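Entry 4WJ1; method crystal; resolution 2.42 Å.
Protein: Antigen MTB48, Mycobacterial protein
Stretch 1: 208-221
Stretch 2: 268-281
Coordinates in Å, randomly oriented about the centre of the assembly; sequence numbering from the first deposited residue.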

# COMPACT_ATOMS: atom_id res chain seq x y z
N ALA A 208 -4.42 -1.53 -6.46
CA ALA A 208 -5.61 -0.70 -6.64
C ALA A 208 -5.73 0.33 -5.54
O ALA A 208 -6.25 1.42 -5.78
CB ALA A 208 -6.86 -1.57 -6.69
N GLU A 209 -5.29 -0.04 -4.33
CA GLU A 209 -5.30 0.89 -3.20
C GLU A 209 -4.28 2.01 -3.45
O GLU A 209 -4.51 3.15 -3.08
CB GLU A 209 -4.98 0.20 -1.88
CG GLU A 209 -5.97 -0.90 -1.46
CD GLU A 209 -7.32 -0.38 -1.00
OE1 GLU A 209 -7.60 0.83 -1.16
OE2 GLU A 209 -8.13 -1.18 -0.49
N CYS A 210 -3.17 1.66 -4.07
CA CYS A 210 -2.21 2.65 -4.51
C CYS A 210 -2.91 3.64 -5.43
O CYS A 210 -2.72 4.84 -5.29
CB CYS A 210 -1.03 1.98 -5.23
SG CYS A 210 0.07 1.11 -4.11
N GLY A 211 -3.75 3.13 -6.33
CA GLY A 211 -4.52 3.97 -7.22
C GLY A 211 -5.45 4.88 -6.43
O GLY A 211 -5.57 6.07 -6.72
N ARG A 212 -6.09 4.33 -5.41
CA ARG A 212 -7.03 5.10 -4.61
C ARG A 212 -6.33 6.20 -3.82
O ARG A 212 -6.88 7.29 -3.66
CB ARG A 212 -7.83 4.17 -3.67
CG ARG A 212 -8.75 3.19 -4.42
CD ARG A 212 -9.64 2.35 -3.48
NE ARG A 212 -10.44 3.21 -2.61
CZ ARG A 212 -10.53 3.09 -1.29
NH1 ARG A 212 -9.88 2.12 -0.65
NH2 ARG A 212 -11.28 3.94 -0.60
N LEU A 213 -5.13 5.93 -3.32
CA LEU A 213 -4.42 6.96 -2.55
C LEU A 213 -4.04 8.10 -3.50
O LEU A 213 -4.21 9.28 -3.17
CB LEU A 213 -3.20 6.37 -1.85
CG LEU A 213 -2.31 7.38 -1.12
CD1 LEU A 213 -3.13 8.24 -0.19
CD2 LEU A 213 -1.17 6.68 -0.37
N ALA A 214 -3.57 7.75 -4.69
CA ALA A 214 -3.24 8.75 -5.69
C ALA A 214 -4.46 9.59 -6.04
O ALA A 214 -4.35 10.80 -6.20
CB ALA A 214 -2.65 8.08 -6.93
N GLN A 215 -5.63 8.98 -6.16
CA GLN A 215 -6.83 9.75 -6.48
C GLN A 215 -7.14 10.72 -5.35
O GLN A 215 -7.49 11.88 -5.59
CB GLN A 215 -8.03 8.83 -6.74
CG GLN A 215 -7.97 8.08 -8.08
CD GLN A 215 -9.13 7.09 -8.28
OE1 GLN A 215 -9.56 6.39 -7.35
NE2 GLN A 215 -9.63 7.01 -9.52
N GLU A 216 -7.00 10.25 -4.11
CA GLU A 216 -7.22 11.11 -2.96
C GLU A 216 -6.24 12.28 -2.97
O GLU A 216 -6.62 13.42 -2.75
CB GLU A 216 -7.10 10.31 -1.66
CG GLU A 216 -8.16 9.19 -1.49
CD GLU A 216 -9.58 9.68 -1.77
OE1 GLU A 216 -10.25 10.14 -0.82
OE2 GLU A 216 -10.04 9.61 -2.93
N ALA A 217 -4.97 11.99 -3.27
CA ALA A 217 -3.95 13.04 -3.34
C ALA A 217 -4.26 14.00 -4.49
O ALA A 217 -4.11 15.21 -4.35
CB ALA A 217 -2.56 12.42 -3.51
N THR A 218 -4.69 13.45 -5.62
CA THR A 218 -5.10 14.26 -6.76
C THR A 218 -6.23 15.21 -6.36
O THR A 218 -6.23 16.39 -6.70
CB THR A 218 -5.57 13.39 -7.93
OG1 THR A 218 -4.44 12.71 -8.50
CG2 THR A 218 -6.25 14.23 -9.00
N THR A 219 -7.19 14.67 -5.63
CA THR A 219 -8.30 15.47 -5.16
C THR A 219 -7.80 16.65 -4.33
O THR A 219 -8.27 17.77 -4.47
CB THR A 219 -9.27 14.59 -4.37
OG1 THR A 219 -9.96 13.75 -5.30
CG2 THR A 219 -10.29 15.43 -3.61
N PHE A 220 -6.81 16.38 -3.48
CA PHE A 220 -6.20 17.39 -2.64
C PHE A 220 -5.43 18.45 -3.46
O PHE A 220 -5.70 19.63 -3.34
CB PHE A 220 -5.29 16.70 -1.63
CG PHE A 220 -4.50 17.64 -0.76
CD1 PHE A 220 -5.08 18.78 -0.23
CD2 PHE A 220 -3.19 17.36 -0.45
CE1 PHE A 220 -4.36 19.62 0.58
CE2 PHE A 220 -2.47 18.20 0.36
CZ PHE A 220 -3.06 19.34 0.88
N VAL A 221 -4.49 18.02 -4.30
CA VAL A 221 -3.71 19.00 -5.03
C VAL A 221 -4.56 19.79 -6.02
O VAL A 221 -4.33 20.99 -6.21
CB VAL A 221 -2.52 18.35 -5.76
CG1 VAL A 221 -1.55 17.81 -4.75
CG2 VAL A 221 -2.97 17.28 -6.70
N ALA A 268 -14.36 26.68 -0.18
CA ALA A 268 -14.32 25.77 -1.31
C ALA A 268 -13.17 24.78 -1.16
O ALA A 268 -13.26 23.62 -1.57
CB ALA A 268 -14.19 26.54 -2.62
N TYR A 269 -12.09 25.24 -0.55
CA TYR A 269 -10.92 24.41 -0.33
C TYR A 269 -11.21 23.33 0.72
O TYR A 269 -10.83 22.17 0.58
CB TYR A 269 -9.75 25.29 0.09
CG TYR A 269 -8.45 24.57 0.35
CD1 TYR A 269 -7.93 23.66 -0.57
CD2 TYR A 269 -7.73 24.83 1.51
CE1 TYR A 269 -6.74 23.01 -0.32
CE2 TYR A 269 -6.55 24.19 1.76
CZ TYR A 269 -6.05 23.28 0.84
OH TYR A 269 -4.85 22.67 1.12
N ALA A 270 -11.88 23.73 1.79
CA ALA A 270 -12.24 22.81 2.85
C ALA A 270 -13.12 21.70 2.29
O ALA A 270 -12.82 20.53 2.47
CB ALA A 270 -12.94 23.55 3.97
N ASN A 271 -14.19 22.08 1.59
CA ASN A 271 -15.07 21.11 0.95
C ASN A 271 -14.38 20.25 -0.09
O ASN A 271 -14.42 19.02 -0.02
CB ASN A 271 -16.25 21.81 0.29
CG ASN A 271 -17.14 22.51 1.30
OD1 ASN A 271 -17.08 22.21 2.49
ND2 ASN A 271 -17.96 23.44 0.82
N GLY A 272 -13.71 20.89 -1.04
CA GLY A 272 -13.18 20.21 -2.20
C GLY A 272 -12.03 19.27 -1.91
O GLY A 272 -11.75 18.38 -2.71
N SER A 273 -11.37 19.47 -0.78
CA SER A 273 -10.20 18.65 -0.47
C SER A 273 -10.54 17.51 0.48
O SER A 273 -9.64 16.84 0.96
CB SER A 273 -9.08 19.50 0.13
OG SER A 273 -9.44 19.95 1.43
N GLN A 274 -11.83 17.31 0.76
CA GLN A 274 -12.24 16.18 1.60
C GLN A 274 -11.85 14.87 0.95
O GLN A 274 -12.15 14.64 -0.22
CB GLN A 274 -13.75 16.20 1.84
CG GLN A 274 -14.20 17.12 2.95
CD GLN A 274 -15.71 17.15 3.07
OE1 GLN A 274 -16.36 18.11 2.65
NE2 GLN A 274 -16.28 16.09 3.64
N ILE A 275 -11.19 14.01 1.71
CA ILE A 275 -10.74 12.72 1.19
C ILE A 275 -11.20 11.60 2.10
O ILE A 275 -11.57 11.83 3.26
CB ILE A 275 -9.23 12.67 1.09
CG1 ILE A 275 -8.62 12.90 2.47
CG2 ILE A 275 -8.74 13.71 0.11
CD1 ILE A 275 -7.14 12.76 2.49
N GLN A 276 -11.19 10.37 1.59
CA GLN A 276 -11.61 9.25 2.41
C GLN A 276 -10.43 8.38 2.81
O GLN A 276 -9.43 8.28 2.09
CB GLN A 276 -12.67 8.41 1.68
CG GLN A 276 -12.64 8.49 0.17
CD GLN A 276 -13.84 7.79 -0.47
OE1 GLN A 276 -14.99 8.21 -0.29
NE2 GLN A 276 -13.58 6.70 -1.20
N GLU A 277 -10.55 7.77 3.99
CA GLU A 277 -9.54 6.89 4.55
C GLU A 277 -9.31 5.69 3.64
O GLU A 277 -10.25 5.12 3.09
CB GLU A 277 -9.95 6.43 5.95
CG GLU A 277 -8.89 5.63 6.69
CD GLU A 277 -9.35 5.14 8.05
OE1 GLU A 277 -10.46 5.51 8.49
OE2 GLU A 277 -8.59 4.36 8.68
N ILE A 278 -8.05 5.32 3.47
CA ILE A 278 -7.68 4.12 2.75
C ILE A 278 -7.52 3.03 3.78
O ILE A 278 -6.63 3.12 4.64
CB ILE A 278 -6.36 4.28 1.95
CG1 ILE A 278 -6.40 5.54 1.08
CG2 ILE A 278 -6.10 3.06 1.10
CD1 ILE A 278 -7.44 5.48 -0.01
N ARG A 279 -8.39 2.03 3.74
CA ARG A 279 -8.28 0.94 4.71
C ARG A 279 -7.98 -0.39 4.03
O ARG A 279 -8.90 -1.13 3.71
CB ARG A 279 -9.55 0.84 5.54
CG ARG A 279 -9.33 1.20 6.99
CD ARG A 279 -10.56 1.85 7.59
NE ARG A 279 -10.66 1.58 9.02
CZ ARG A 279 -11.69 1.95 9.77
NH1 ARG A 279 -12.70 2.61 9.22
NH2 ARG A 279 -11.70 1.67 11.07
N PRO A 280 -6.70 -0.68 3.78
CA PRO A 280 -6.37 -1.93 3.10
C PRO A 280 -6.50 -3.12 4.05
O PRO A 280 -6.10 -3.04 5.21
CB PRO A 280 -4.92 -1.73 2.67
CG PRO A 280 -4.36 -0.86 3.78
CD PRO A 280 -5.49 0.10 4.12
N GLY A 281 -7.06 -4.21 3.55
CA GLY A 281 -7.12 -5.41 4.35
C GLY A 281 -5.76 -6.07 4.46
O GLY A 281 -4.93 -5.97 3.54
O HOH W 1 -8.31 -4.07 0.89

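Residues 208-221 form continuous helix, each backbone N from R212 to V221 donating to the carbonyl four residues earlier. The second stretch starts as helix, leaves helical phi/psi at S273, and continues as an extended loop running antiparallel to the first: closest CA pairs proceed from F220-S273 (4.7 Å) through E216-I275 and L213-I278 to E209-P280 (7.0 Å). The two therefore diverge slightly toward E209, and 664 Å², both sides summed, is buried between them.

One direct hydrogen bond joins the stretches. Q276 N donates to E216 OE1 at 2.6 Å with an N-H...O angle of 172°, so a carboxylate satisfies a backbone amide that the loop itself leaves unpaired. Further along the loop, toward its C-terminal end, I278 has the largest area covered by the other stretch, 100 Å²: its CD1 lies 3.9 Å from R212 CB and over one face of the guanidinium, while its CG1 is 4.4 Å from L213 CD1. R212 is held by a salt bridge within the helix, NH1 to E209 OE1 at 2.7 Å. The other carboxylate oxygen, E209 OE2, accepts from a water (3.2 Å) that in turn accepts from G281 N (2.9 Å), bridging the stretches.

At the opposite end, F220 CB points sideways but the ring end comes nearer, so its edge reaches the second stretch: CE1 is 3.1 Å from Y269 OH, and CD1 is 4.1 Å from S273 CB. T219 CG2 packs 3.4 Å from G272 O, a methyl close against a backbone carbonyl.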